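Local coordinates for protein prolyl-tRNA synthetase (Naegleria fowleri, PDB 6UYH) that probably attaches proline to its cognate tRNA in an ATP-dependent reaction, as a class II aminoacyl-tRNA synthetase, and binds the inhibitor halofuginone together with an ATP analogue, at residues Gln59-Phe62 with Asp63-Lys67; Ile187-Leu190 with Tyr191-Tyr195; Thr225-Ala228 with Thr229-Arg232; Leu373-Asp377 with Thr378-Trp382; Ser458-Gln462 with Ser463-Thr467. One frame throughout, in Å; residues are numbered along the deposited sequence.

Contact 1. Residues Gln59-Phe62 with Asp63-Lys67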
loop_
_atom_site.group_PDB
_atom_site.type_symbol
_atom_site.label_atom_id
_atom_site.label_comp_id
_atom_site.label_asym_id
_atom_site.label_seq_id
_atom_site.Cartn_x
_atom_site.Cartn_y
_atom_site.Cartn_z
ATOM N N GLN A 59 0.570 -7.420 6.070
ATOM C CA GLN A 59 -0.625 -6.719 5.595
ATOM C C GLN A 59 -1.738 -7.705 5.267
ATOM O O GLN A 59 -2.895 -7.521 5.660
ATOM C CB GLN A 59 -0.299 -5.874 4.348
ATOM C CG GLN A 59 0.719 -4.729 4.528
ATOM C CD GLN A 59 0.982 -3.902 3.245
ATOM O OE1 GLN A 59 1.069 -4.435 2.124
ATOM N NE2 GLN A 59 1.128 -2.590 3.419
ATOM N N LYS A 60 -1.402 -8.752 4.512
ATOM C CA LYS A 60 -2.419 -9.696 4.068
ATOM C C LYS A 60 -3.095 -10.366 5.256
ATOM O O LYS A 60 -4.327 -10.480 5.305
ATOM C CB LYS A 60 -1.784 -10.738 3.147
ATOM C CG LYS A 60 -2.726 -11.854 2.730
ATOM C CD LYS A 60 -1.999 -12.910 1.912
ATOM C CE LYS A 60 -2.951 -13.991 1.449
ATOM N NZ LYS A 60 -2.464 -14.602 0.188
ATOM N N PHE A 61 -2.291 -10.822 6.219
ATOM C CA PHE A 61 -2.825 -11.458 7.417
ATOM C C PHE A 61 -3.666 -10.482 8.233
ATOM O O PHE A 61 -4.796 -10.797 8.625
ATOM C CB PHE A 61 -1.678 -11.999 8.263
ATOM C CG PHE A 61 -2.102 -12.516 9.612
ATOM C CD1 PHE A 61 -2.710 -13.754 9.737
ATOM C CD2 PHE A 61 -1.880 -11.765 10.753
ATOM C CE1 PHE A 61 -3.083 -14.244 10.992
ATOM C CE2 PHE A 61 -2.247 -12.240 12.014
ATOM C CZ PHE A 61 -2.855 -13.483 12.130
ATOM N N PHE A 62 -3.120 -9.296 8.515
ATOM C CA PHE A 62 -3.816 -8.360 9.396
ATOM C C PHE A 62 -5.109 -7.868 8.757
ATOM O O PHE A 62 -6.144 -7.802 9.425
ATOM C CB PHE A 62 -2.893 -7.188 9.749
ATOM C CG PHE A 62 -3.410 -6.312 10.867
ATOM C CD1 PHE A 62 -3.303 -6.721 12.188
ATOM C CD2 PHE A 62 -3.970 -5.071 10.594
ATOM C CE1 PHE A 62 -3.769 -5.919 13.227
ATOM C CE2 PHE A 62 -4.432 -4.252 11.632
ATOM C CZ PHE A 62 -4.327 -4.679 12.938
ATOM N N ASP A 63 -5.068 -7.534 7.459
ATOM C CA ASP A 63 -6.266 -7.122 6.735
ATOM C C ASP A 63 -7.365 -8.164 6.850
ATOM O O ASP A 63 -8.537 -7.827 7.053
ATOM C CB ASP A 63 -5.948 -6.893 5.250
ATOM C CG ASP A 63 -5.642 -5.435 4.916
ATOM O OD1 ASP A 63 -5.712 -4.580 5.810
ATOM O OD2 ASP A 63 -5.319 -5.164 3.740
ATOM N N ALA A 64 -7.022 -9.440 6.654
ATOM C CA ALA A 64 -8.062 -10.458 6.718
ATOM C C ALA A 64 -8.642 -10.570 8.122
ATOM O O ALA A 64 -9.843 -10.811 8.271
ATOM C CB ALA A 64 -7.525 -11.812 6.246
ATOM N N GLU A 65 -7.819 -10.377 9.160
ATOM C CA GLU A 65 -8.326 -10.475 10.527
ATOM C C GLU A 65 -9.182 -9.267 10.906
ATOM O O GLU A 65 -10.206 -9.421 11.587
ATOM C CB GLU A 65 -7.163 -10.636 11.510
ATOM C CG GLU A 65 -6.437 -11.979 11.369
ATOM C CD GLU A 65 -7.363 -13.178 11.545
ATOM O OE1 GLU A 65 -8.221 -13.166 12.459
ATOM O OE2 GLU A 65 -7.232 -14.141 10.760
ATOM N N ILE A 66 -8.782 -8.058 10.500
ATOM C CA ILE A 66 -9.587 -6.900 10.891
ATOM C C ILE A 66 -10.850 -6.791 10.041
ATOM O O ILE A 66 -11.843 -6.193 10.480
ATOM C CB ILE A 66 -8.787 -5.585 10.849
ATOM C CG1 ILE A 66 -8.349 -5.220 9.415
ATOM C CG2 ILE A 66 -7.599 -5.650 11.840
ATOM C CD1 ILE A 66 -7.662 -3.853 9.311
ATOM N N LYS A 67 -10.862 -7.395 8.856
ATOM C CA LYS A 67 -12.094 -7.418 8.078
ATOM C C LYS A 67 -13.204 -8.156 8.823
ATOM O O LYS A 67 -14.381 -7.763 8.759
ATOM C CB LYS A 67 -11.829 -8.047 6.710
ATOM C CG LYS A 67 -12.981 -7.905 5.741
ATOM C CD LYS A 67 -12.660 -8.565 4.418
ATOM C CE LYS A 67 -13.876 -8.579 3.503
ATOM N NZ LYS A 67 -13.592 -9.322 2.244
#
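Phe62 and Ile66, one helical turn apart, show how an aromatic ring and an aliphatic branch pair along a helix. The Ile66 methyl CG2 sits over one face of the Phe62 ring, 3.7 Å from the ring centroid and displaced toward the rim, a CH-pi contact whose shortest pair is Phe62 CE2 to Ile66 CG2 at 3.5 Å. Phe62 turns its ring along the helix because CG stands opposite the backbone N (chi1 -168°), which swings the ring toward the following turn. Phe61 and Glu65 repeat the pattern with a methylene: Glu65 CG lies over the Phe61 ring, 4.1 Å from its centroid, and the glutamate chain bends at chi2 (-57°), which leaves the carboxylate beside the ring rim, its plane 33° from the ring, with OE2 salt-bridged to Lys68. Backbone bonds make up the second kind of interaction. Asp63 N gives a 2.8 Å bond to Gln59 O, and Ile66 N one of 2.9 Å to Phe62 O, with Ala64 to Lys60 and Glu65 to Phe61 between them. Among the charged groups, the Asp63 carboxylate leaves the helix for the indole N-H of Trp145. The arrangement is that of i to i+4 pairing in an alpha helix, here helix 49-67, which packs through Phe61 on helix 177-198 and through Ile66 on Asn143 of strand 140-149.

Contact 2. Residues Ile187-Leu190 with Tyr191-Tyr195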
loop_
_atom_site.group_PDB
_atom_site.type_symbol
_atom_site.label_atom_id
_atom_site.label_comp_id
_atom_site.label_asym_id
_atom_site.label_seq_id
_atom_site.Cartn_x
_atom_site.Cartn_y
_atom_site.Cartn_z
ATOM N N ILE A 187 -7.485 -6.045 19.319
ATOM C CA ILE A 187 -6.392 -5.646 18.431
ATOM C C ILE A 187 -5.053 -6.039 19.039
ATOM O O ILE A 187 -4.143 -6.486 18.331
ATOM C CB ILE A 187 -6.452 -4.132 18.126
ATOM C CG1 ILE A 187 -7.745 -3.780 17.360
ATOM C CG2 ILE A 187 -5.225 -3.686 17.304
ATOM C CD1 ILE A 187 -7.840 -4.405 15.973
ATOM N N LEU A 188 -4.913 -5.888 20.361
ATOM C CA LEU A 188 -3.667 -6.278 21.020
ATOM C C LEU A 188 -3.374 -7.763 20.812
ATOM O O LEU A 188 -2.220 -8.156 20.595
ATOM C CB LEU A 188 -3.734 -5.953 22.517
ATOM C CG LEU A 188 -2.383 -6.071 23.243
ATOM C CD1 LEU A 188 -1.446 -4.953 22.821
ATOM C CD2 LEU A 188 -2.576 -6.094 24.754
ATOM N N GLU A 189 -4.410 -8.601 20.875
ATOM C CA GLU A 189 -4.230 -10.019 20.581
ATOM C C GLU A 189 -3.831 -10.239 19.122
ATOM O O GLU A 189 -3.017 -11.118 18.826
ATOM C CB GLU A 189 -5.505 -10.785 20.925
ATOM C CG GLU A 189 -5.566 -12.219 20.409
ATOM C CD GLU A 189 -4.555 -13.159 21.063
ATOM O OE1 GLU A 189 -3.887 -12.772 22.048
ATOM O OE2 GLU A 189 -4.441 -14.310 20.597
ATOM N N LEU A 190 -4.373 -9.445 18.191
ATOM C CA LEU A 190 -3.952 -9.581 16.799
ATOM C C LEU A 190 -2.485 -9.215 16.627
ATOM O O LEU A 190 -1.779 -9.838 15.831
ATOM C CB LEU A 190 -4.816 -8.724 15.873
ATOM C CG LEU A 190 -6.249 -9.188 15.623
ATOM C CD1 LEU A 190 -6.894 -8.288 14.568
ATOM C CD2 LEU A 190 -6.283 -10.651 15.167
ATOM N N TYR A 191 -2.009 -8.202 17.359
ATOM C CA TYR A 191 -0.587 -7.884 17.307
ATOM C C TYR A 191 0.247 -9.027 17.876
ATOM O O TYR A 191 1.312 -9.355 17.336
ATOM C CB TYR A 191 -0.300 -6.587 18.068
ATOM C CG TYR A 191 -0.845 -5.344 17.417
ATOM C CD1 TYR A 191 -1.204 -5.328 16.066
ATOM C CD2 TYR A 191 -0.989 -4.169 18.152
ATOM C CE1 TYR A 191 -1.698 -4.183 15.480
ATOM C CE2 TYR A 191 -1.472 -3.024 17.577
ATOM C CZ TYR A 191 -1.825 -3.026 16.244
ATOM O OH TYR A 191 -2.305 -1.859 15.685
ATOM N N LYS A 192 -0.211 -9.641 18.969
ATOM C CA LYS A 192 0.475 -10.829 19.469
ATOM C C LYS A 192 0.518 -11.920 18.399
ATOM O O LYS A 192 1.546 -12.576 18.209
ATOM C CB LYS A 192 -0.213 -11.331 20.742
ATOM C CG LYS A 192 0.275 -12.683 21.275
ATOM C CD LYS A 192 -0.602 -13.807 20.755
ATOM C CE LYS A 192 -0.569 -15.032 21.648
ATOM N NZ LYS A 192 -1.606 -15.987 21.166
ATOM N N ARG A 193 -0.589 -12.117 17.673
ATOM C CA ARG A 193 -0.605 -13.156 16.644
ATOM C C ARG A 193 0.326 -12.823 15.480
ATOM O O ARG A 193 0.946 -13.727 14.908
ATOM C CB ARG A 193 -2.030 -13.383 16.146
ATOM C CG ARG A 193 -2.953 -13.912 17.240
ATOM C CD ARG A 193 -4.335 -14.201 16.682
ATOM N NE ARG A 193 -4.267 -15.212 15.635
ATOM C CZ ARG A 193 -5.176 -15.361 14.679
ATOM N NH1 ARG A 193 -6.241 -14.567 14.637
ATOM N NH2 ARG A 193 -5.017 -16.303 13.763
ATOM N N VAL A 194 0.425 -11.548 15.090
ATOM C CA VAL A 194 1.389 -11.185 14.048
ATOM C C VAL A 194 2.793 -11.592 14.472
ATOM O O VAL A 194 3.508 -12.284 13.742
ATOM C CB VAL A 194 1.332 -9.679 13.730
ATOM C CG1 VAL A 194 2.533 -9.284 12.821
ATOM C CG2 VAL A 194 0.003 -9.303 13.050
ATOM N N TYR A 195 3.208 -11.170 15.665
ATOM C CA TYR A 195 4.560 -11.490 16.101
ATOM C C TYR A 195 4.756 -12.997 16.241
ATOM O O TYR A 195 5.729 -13.555 15.721
ATOM C CB TYR A 195 4.869 -10.774 17.408
ATOM C CG TYR A 195 5.358 -9.371 17.192
ATOM C CD1 TYR A 195 4.533 -8.271 17.428
ATOM C CD2 TYR A 195 6.647 -9.141 16.711
ATOM C CE1 TYR A 195 5.001 -6.974 17.224
ATOM C CE2 TYR A 195 7.115 -7.861 16.498
ATOM C CZ TYR A 195 6.293 -6.781 16.759
ATOM O OH TYR A 195 6.780 -5.509 16.539
HETATM O O HOH W 1 -3.327 -15.118 23.609
#
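Glu189 OE1 accepts from a water at 2.9 Å, which in turn accepts from Lys192 NZ at 3.1 Å, and the same oxygen is salt-bridged to Lys205 outside the segments. The other oxygen, OE2, meets Lys192 NZ at 3.3 Å, a salt bridge with a weak hydrogen bond. The two side chains run alongside each other with their ends pointing the same way, and the bend of both chains at chi2 lays Lys192 CD 3.7 Å from Glu189 OE1. Glu189 OE2 also lies 3.7 Å from Arg193 CG, but the guanidinium turns instead to Glu197. On another side of the helix, Ile187 points its CG2 methyl over the Tyr191 ring, 4.0 Å from the centroid, and Ile187 O stands over the same ring near CG. Tyr191 leaves the helix with CG opposite its carbonyl carbon (chi1 -69°), which lays the ring back over Ile187; its hydroxyl continues to Gln168. Tyr191 N closes the turn on Ile187 O at 2.9 Å. These are i to i+3 and i to i+4 pairings of an alpha helix packed on the strands of a class II synthetase catalytic core, with the side chain of Tyr191 about 6 Å from bound halofuginone at the nearest atoms.

Contact 3. Residues Thr225-Ala228 with Thr229-Arg232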
loop_
_atom_site.group_PDB
_atom_site.type_symbol
_atom_site.label_atom_id
_atom_site.label_comp_id
_atom_site.label_asym_id
_atom_site.label_seq_id
_atom_site.Cartn_x
_atom_site.Cartn_y
_atom_site.Cartn_z
ATOM N N THR A 225 8.603 -6.827 23.070
ATOM C CA THR A 225 9.479 -7.859 22.534
ATOM C C THR A 225 10.873 -7.647 23.103
ATOM O O THR A 225 11.163 -6.613 23.715
ATOM C CB THR A 225 9.525 -7.843 20.999
ATOM O OG1 THR A 225 10.066 -6.599 20.549
ATOM C CG2 THR A 225 8.117 -8.026 20.391
ATOM N N PHE A 226 11.739 -8.641 22.913
ATOM C CA PHE A 226 13.012 -8.664 23.625
ATOM C C PHE A 226 14.149 -9.083 22.707
ATOM O O PHE A 226 14.055 -10.107 22.023
ATOM C CB PHE A 226 12.943 -9.619 24.818
ATOM C CG PHE A 226 14.219 -9.706 25.605
ATOM C CD1 PHE A 226 14.703 -8.604 26.308
ATOM C CD2 PHE A 226 14.923 -10.901 25.675
ATOM C CE1 PHE A 226 15.881 -8.696 27.064
ATOM C CE2 PHE A 226 16.099 -10.997 26.443
ATOM C CZ PHE A 226 16.566 -9.884 27.130
ATOM N N ILE A 227 15.232 -8.309 22.725
ATOM C CA ILE A 227 16.427 -8.608 21.939
ATOM C C ILE A 227 17.465 -9.185 22.898
ATOM O O ILE A 227 18.105 -8.451 23.651
ATOM C CB ILE A 227 16.953 -7.370 21.208
ATOM C CG1 ILE A 227 15.809 -6.669 20.451
ATOM C CG2 ILE A 227 18.104 -7.763 20.243
ATOM C CD1 ILE A 227 15.009 -7.563 19.489
ATOM N N ALA A 228 17.667 -10.506 22.840
ATOM C CA ALA A 228 18.541 -11.176 23.804
ATOM C C ALA A 228 20.004 -10.765 23.665
ATOM O O ALA A 228 20.733 -10.753 24.665
ATOM C CB ALA A 228 18.416 -12.695 23.658
ATOM N N THR A 229 20.468 -10.454 22.447
ATOM C CA THR A 229 21.899 -10.218 22.251
ATOM C C THR A 229 22.400 -9.062 23.113
ATOM O O THR A 229 23.429 -9.178 23.785
ATOM C CB THR A 229 22.210 -9.960 20.773
ATOM O OG1 THR A 229 21.946 -11.150 20.023
ATOM C CG2 THR A 229 23.701 -9.607 20.600
ATOM N N ASN A 230 21.680 -7.939 23.124
ATOM C CA ASN A 230 22.090 -6.817 23.961
ATOM C C ASN A 230 21.108 -6.531 25.090
ATOM O O ASN A 230 21.224 -5.492 25.748
ATOM C CB ASN A 230 22.329 -5.559 23.116
ATOM C CG ASN A 230 21.125 -5.148 22.298
ATOM O OD1 ASN A 230 20.074 -5.784 22.342
ATOM N ND2 ASN A 230 21.275 -4.061 21.539
ATOM N N GLY A 231 20.175 -7.443 25.355
ATOM C CA GLY A 231 19.309 -7.321 26.527
ATOM C C GLY A 231 18.390 -6.118 26.509
ATOM O O GLY A 231 18.218 -5.455 27.544
ATOM N N ARG A 232 17.775 -5.831 25.361
ATOM C CA ARG A 232 16.959 -4.641 25.179
ATOM C C ARG A 232 15.561 -5.014 24.726
ATOM O O ARG A 232 15.387 -5.859 23.846
ATOM C CB ARG A 232 17.567 -3.692 24.154
ATOM C CG ARG A 232 18.879 -3.154 24.609
ATOM C CD ARG A 232 19.410 -2.041 23.742
ATOM N NE ARG A 232 20.649 -1.596 24.364
ATOM C CZ ARG A 232 20.764 -0.519 25.132
ATOM N NH1 ARG A 232 19.711 0.267 25.346
ATOM N NH2 ARG A 232 21.942 -0.233 25.671
#
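Ile227 and Arg232 form an antiparallel hydrogen-bonded pair at the end of a beta hairpin, where Gly231 and Arg232 both face Ile227 in a G1 beta bulge. Ile227 N gives Arg232 O a 2.7 Å bond, and Ile227 O receives Arg232 N at 3.1 Å and, weakly, Gly231 N. Gly231 takes up the positive phi (64°) of the bulge. The Phe226 ring reaches across to the bulge, CE1 3.6 Å from Gly231 C, its CG being opposite the backbone N (chi1 180°). Ile227 and Asn230 extend alongside each other, and the Asn230 amide carries its nitrogen on to Tyr513. Arg232 projects on the same face of the sheet as Ile227, and its guanidinium is salt-bridged to Asp464. Together these contacts tie strands 219-227 and 232-243 of the class II core to the C-terminal region. Across the turn, the amide oxygen Asn230 OD1 lies 3.5 Å from the methyl Ile227 CG2.

Contact 4. Residues Leu373-Asp377 with Thr378-Trp382. With EDO (1,2-ethanediol), chain B.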
loop_
_atom_site.group_PDB
_atom_site.type_symbol
_atom_site.label_atom_id
_atom_site.label_comp_id
_atom_site.label_asym_id
_atom_site.label_seq_id
_atom_site.Cartn_x
_atom_site.Cartn_y
_atom_site.Cartn_z
ATOM N N LEU A 373 17.157 -33.173 3.532
ATOM C CA LEU A 373 16.582 -31.913 3.979
ATOM C C LEU A 373 17.530 -31.255 4.972
ATOM O O LEU A 373 18.190 -31.940 5.759
ATOM C CB LEU A 373 15.201 -32.124 4.626
ATOM C CG LEU A 373 13.962 -32.132 3.722
ATOM C CD1 LEU A 373 14.075 -33.188 2.640
ATOM C CD2 LEU A 373 12.699 -32.357 4.530
ATOM N N CYS A 374 17.610 -29.925 4.923
ATOM C CA CYS A 374 18.413 -29.166 5.877
ATOM C C CYS A 374 17.614 -27.948 6.309
ATOM O O CYS A 374 17.194 -27.153 5.462
ATOM C CB CYS A 374 19.754 -28.740 5.273
ATOM S SG CYS A 374 20.831 -27.846 6.432
ATOM N N ARG A 375 17.398 -27.805 7.616
ATOM C CA ARG A 375 16.605 -26.706 8.155
ATOM C C ARG A 375 17.523 -25.579 8.617
ATOM O O ARG A 375 18.512 -25.819 9.319
ATOM C CB ARG A 375 15.696 -27.180 9.292
ATOM C CG ARG A 375 16.382 -27.946 10.412
ATOM C CD ARG A 375 15.341 -28.517 11.364
ATOM N NE ARG A 375 14.740 -27.478 12.198
ATOM C CZ ARG A 375 13.831 -27.710 13.140
ATOM N NH1 ARG A 375 13.401 -28.947 13.356
ATOM N NH2 ARG A 375 13.352 -26.707 13.863
ATOM N N ARG A 376 17.182 -24.350 8.212
ATOM C CA ARG A 376 18.051 -23.187 8.382
ATOM C C ARG A 376 18.224 -22.787 9.845
ATOM O O ARG A 376 19.294 -22.305 10.230
ATOM C CB ARG A 376 17.472 -22.017 7.581
ATOM C CG ARG A 376 18.203 -20.688 7.719
ATOM C CD ARG A 376 19.587 -20.708 7.078
ATOM N NE ARG A 376 20.216 -19.402 7.230
ATOM C CZ ARG A 376 20.975 -19.048 8.265
ATOM N NH1 ARG A 376 21.226 -19.918 9.237
ATOM N NH2 ARG A 376 21.480 -17.822 8.325
ATOM N N ASP A 377 17.196 -22.972 10.670
ATOM C CA ASP A 377 17.248 -22.438 12.027
ATOM C C ASP A 377 18.247 -23.192 12.897
ATOM O O ASP A 377 18.990 -22.571 13.664
ATOM C CB ASP A 377 15.853 -22.451 12.650
ATOM C CG ASP A 377 15.299 -23.841 12.808
ATOM O OD1 ASP A 377 15.648 -24.722 11.987
ATOM O OD2 ASP A 377 14.524 -24.049 13.767
ATOM N N THR A 378 18.292 -24.527 12.795
ATOM C CA THR A 378 19.245 -25.319 13.568
ATOM C C THR A 378 20.394 -25.880 12.743
ATOM O O THR A 378 21.387 -26.329 13.326
ATOM C CB THR A 378 18.542 -26.495 14.266
ATOM O OG1 THR A 378 18.019 -27.395 13.278
ATOM C CG2 THR A 378 17.405 -26.002 15.152
ATOM N N GLY A 379 20.289 -25.875 11.418
ATOM C CA GLY A 379 21.286 -26.518 10.585
ATOM C C GLY A 379 21.157 -28.022 10.470
ATOM O O GLY A 379 21.949 -28.643 9.747
ATOM N N GLU A 380 20.188 -28.632 11.147
ATOM C CA GLU A 380 20.087 -30.085 11.129
ATOM C C GLU A 380 19.803 -30.593 9.720
ATOM O O GLU A 380 19.017 -30.001 8.977
ATOM C CB GLU A 380 18.990 -30.555 12.083
ATOM C CG GLU A 380 18.912 -32.059 12.206
ATOM C CD GLU A 380 17.631 -32.532 12.863
ATOM O OE1 GLU A 380 16.776 -31.684 13.193
ATOM O OE2 GLU A 380 17.479 -33.762 13.041
ATOM N N LYS A 381 20.456 -31.700 9.362
ATOM C CA LYS A 381 20.241 -32.407 8.108
ATOM C C LYS A 381 19.637 -33.776 8.391
ATOM O O LYS A 381 20.047 -34.453 9.338
ATOM C CB LYS A 381 21.554 -32.592 7.339
ATOM C CG LYS A 381 22.323 -31.317 7.058
ATOM C CD LYS A 381 23.410 -31.569 6.018
ATOM C CE LYS A 381 24.262 -30.329 5.781
ATOM N NZ LYS A 381 24.915 -30.330 4.435
ATOM N N TRP A 382 18.672 -34.186 7.569
ATOM C CA TRP A 382 18.049 -35.497 7.721
ATOM C C TRP A 382 17.471 -35.924 6.379
ATOM O O TRP A 382 17.203 -35.094 5.508
ATOM C CB TRP A 382 16.971 -35.486 8.817
ATOM C CG TRP A 382 15.671 -34.800 8.463
ATOM C CD1 TRP A 382 14.478 -35.408 8.182
ATOM C CD2 TRP A 382 15.424 -33.384 8.386
ATOM N NE1 TRP A 382 13.514 -34.464 7.922
ATOM C CE2 TRP A 382 14.067 -33.215 8.037
ATOM C CE3 TRP A 382 16.220 -32.247 8.563
ATOM C CZ2 TRP A 382 13.488 -31.958 7.870
ATOM C CZ3 TRP A 382 15.643 -30.998 8.391
ATOM C CH2 TRP A 382 14.290 -30.864 8.047
HETATM C C1 EDO B . 12.820 -33.212 11.208
HETATM O O1 EDO B . 12.697 -34.232 12.206
HETATM C C2 EDO B . 14.033 -32.342 11.518
HETATM O O2 EDO B . 13.838 -31.746 12.804
#
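The Trp382 indole lies between Leu373 and an ethanediol, probably from the crystallisation liquor. Leu373 CB stands over its six-membered ring, 3.6 Å from the centroid, and CD2 of the same leucine reaches Trp382 CZ2 at 3.5 Å; on the opposite face sits ethanediol C2, over the ring centre. The indole's rim faces Arg375, whose CG is 3.7 Å from Trp382 CZ3. That arginine turns its guanidinium side-on to Asp377: NE meets OD1 and NH2 meets OD2, both at 2.9 Å and nearly in the guanidinium plane, each oxygen using its syn lone pair. The bend at chi3 (-73°) brings the group round to the turn. Ethanediol O2 bridges Arg375 NH1 and Glu380 OE1. Thr378 OG1 accepts from Glu380 N in an ST turn, while Gly379 N bonds to Arg375 O at 2.8 Å, closing the hairpin of strands 370-375 and 381-385 in the anticodon-binding domain. With two straight charged bonds and a further bond to Ser404, the guanidinium is probably fixed in rotation, its charge probably offset in part by Asp377, with Glu380 nearby.

Contact 5. Residues Ser458-Gln462 with Ser463-Thr467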
loop_
_atom_site.group_PDB
_atom_site.type_symbol
_atom_site.label_atom_id
_atom_site.label_comp_id
_atom_site.label_asym_id
_atom_site.label_seq_id
_atom_site.Cartn_x
_atom_site.Cartn_y
_atom_site.Cartn_z
ATOM N N SER A 458 24.781 2.423 35.288
ATOM C CA SER A 458 24.703 1.502 34.166
ATOM C C SER A 458 26.014 1.429 33.403
ATOM O O SER A 458 26.837 2.344 33.428
ATOM C CB SER A 458 23.597 1.921 33.193
ATOM O OG SER A 458 24.041 2.986 32.355
ATOM N N VAL A 459 26.174 0.326 32.683
ATOM C CA VAL A 459 27.250 0.138 31.725
ATOM C C VAL A 459 26.637 -0.475 30.469
ATOM O O VAL A 459 25.661 -1.226 30.539
ATOM C CB VAL A 459 28.369 -0.750 32.319
ATOM C CG1 VAL A 459 27.846 -2.158 32.578
ATOM C CG2 VAL A 459 29.570 -0.773 31.418
ATOM N N GLN A 460 27.180 -0.115 29.308
ATOM C CA GLN A 460 26.671 -0.680 28.064
ATOM C C GLN A 460 27.816 -0.834 27.075
ATOM O O GLN A 460 28.898 -0.269 27.250
ATOM C CB GLN A 460 25.540 0.174 27.465
ATOM C CG GLN A 460 26.002 1.500 26.867
ATOM C CD GLN A 460 24.862 2.316 26.247
ATOM O OE1 GLN A 460 23.791 1.793 25.934
ATOM N NE2 GLN A 460 25.097 3.611 26.075
ATOM N N SER A 461 27.564 -1.613 26.027
ATOM C CA SER A 461 28.600 -1.918 25.052
ATOM C C SER A 461 28.911 -0.699 24.185
ATOM O O SER A 461 28.088 0.204 24.009
ATOM C CB SER A 461 28.165 -3.074 24.154
ATOM O OG SER A 461 27.116 -2.664 23.287
ATOM N N GLN A 462 30.120 -0.690 23.629
ATOM C CA GLN A 462 30.489 0.374 22.704
ATOM C C GLN A 462 29.549 0.399 21.506
ATOM O O GLN A 462 29.186 1.476 21.017
ATOM C CB GLN A 462 31.937 0.200 22.253
ATOM C CG GLN A 462 32.426 1.328 21.361
ATOM C CD GLN A 462 32.338 2.682 22.049
ATOM O OE1 GLN A 462 32.861 2.870 23.152
ATOM N NE2 GLN A 462 31.658 3.631 21.405
ATOM N N SER A 463 29.136 -0.780 21.028
ATOM C CA SER A 463 28.196 -0.855 19.911
ATOM C C SER A 463 26.870 -0.192 20.254
ATOM O O SER A 463 26.305 0.541 19.435
ATOM C CB SER A 463 27.967 -2.313 19.509
ATOM O OG SER A 463 26.946 -2.426 18.523
ATOM N N ASP A 464 26.343 -0.453 21.452
ATOM C CA ASP A 464 25.096 0.189 21.853
ATOM C C ASP A 464 25.273 1.696 21.992
ATOM O O ASP A 464 24.404 2.469 21.573
ATOM C CB ASP A 464 24.588 -0.408 23.167
ATOM C CG ASP A 464 23.927 -1.768 22.982
ATOM O OD1 ASP A 464 23.948 -2.320 21.848
ATOM O OD2 ASP A 464 23.385 -2.279 23.986
ATOM N N ALA A 465 26.380 2.133 22.585
ATOM C CA ALA A 465 26.623 3.567 22.705
ATOM C C ALA A 465 26.709 4.225 21.329
ATOM O O ALA A 465 26.212 5.338 21.138
ATOM C CB ALA A 465 27.893 3.821 23.512
ATOM N N ASN A 466 27.317 3.536 20.356
ATOM C CA ASN A 466 27.395 4.055 18.992
ATOM C C ASN A 466 26.027 4.116 18.319
ATOM O O ASN A 466 25.788 4.992 17.479
ATOM C CB ASN A 466 28.333 3.194 18.146
ATOM C CG ASN A 466 29.779 3.301 18.580
ATOM O OD1 ASN A 466 30.126 4.107 19.440
ATOM N ND2 ASN A 466 30.640 2.489 17.967
ATOM N N THR A 467 25.132 3.186 18.647
ATOM C CA THR A 467 23.767 3.169 18.133
ATOM C C THR A 467 22.887 4.228 18.809
ATOM O O THR A 467 21.678 4.288 18.553
ATOM C CB THR A 467 23.185 1.752 18.297
ATOM O OG1 THR A 467 24.090 0.807 17.713
ATOM C CG2 THR A 467 21.837 1.580 17.599
HETATM O O HOH W 2 25.759 -4.519 22.016
HETATM O O HOH W 3 25.043 -3.083 26.015
#
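Ser461 OG accepts from Asp464 N at 3.0 Å, the N-cap bond at the start of the short helix 462-466. The hydroxyl reaches that N-H because it sits between the backbone N and carbonyl carbon (chi1 70°), facing the first turn. Ser461 O also receives Ala465 N, at 2.9 Å, so the cap residue serves the helix through side chain and backbone alike. Two waters extend this shell: one joins Ser461 OG to Asp464 OD1, the other accepts from Ser461 N and donates to Asp464 OD2. Asp464, buried beside the cap, has Arg232 and Asn230 as its outer shell. Next to it, Gln460 lays its extended chain against the turn, OE1 3.6 Å from Asp464 CB, its amide plane turned 80° from the carboxylate, while NE2 goes on to Leu469 O. The Ser463 hydroxyl points elsewhere, to Ser23. At the other end Thr467, where the chain leaves helical angles, gives both N and OG1 to Ser463 O; the two donors approach from opposite faces of the carbonyl plane, the bond from Thr467 OG1 to Ser463 O measuring 2.8 Å.

From the N terminus the five contacts follow in series, and none nests within or crosses another. Contacts 1 and 2 lie along helices 49-67 and 177-198, and they meet where Phe62 packs on Tyr191 and Leu190 on Glu65. Contact 3 closes the hairpin between strands 219-227 and 232-243 and touches contact 2 through Tyr195 and Thr225. Contact 4 closes a second hairpin, in the anticodon-binding domain, its nearest atoms about 13 Å from those of contact 3. Contact 5 caps a short helix near the C terminus, and Asp464 there ties it to Arg232 of contact 3, joining the C-terminal region to the catalytic core.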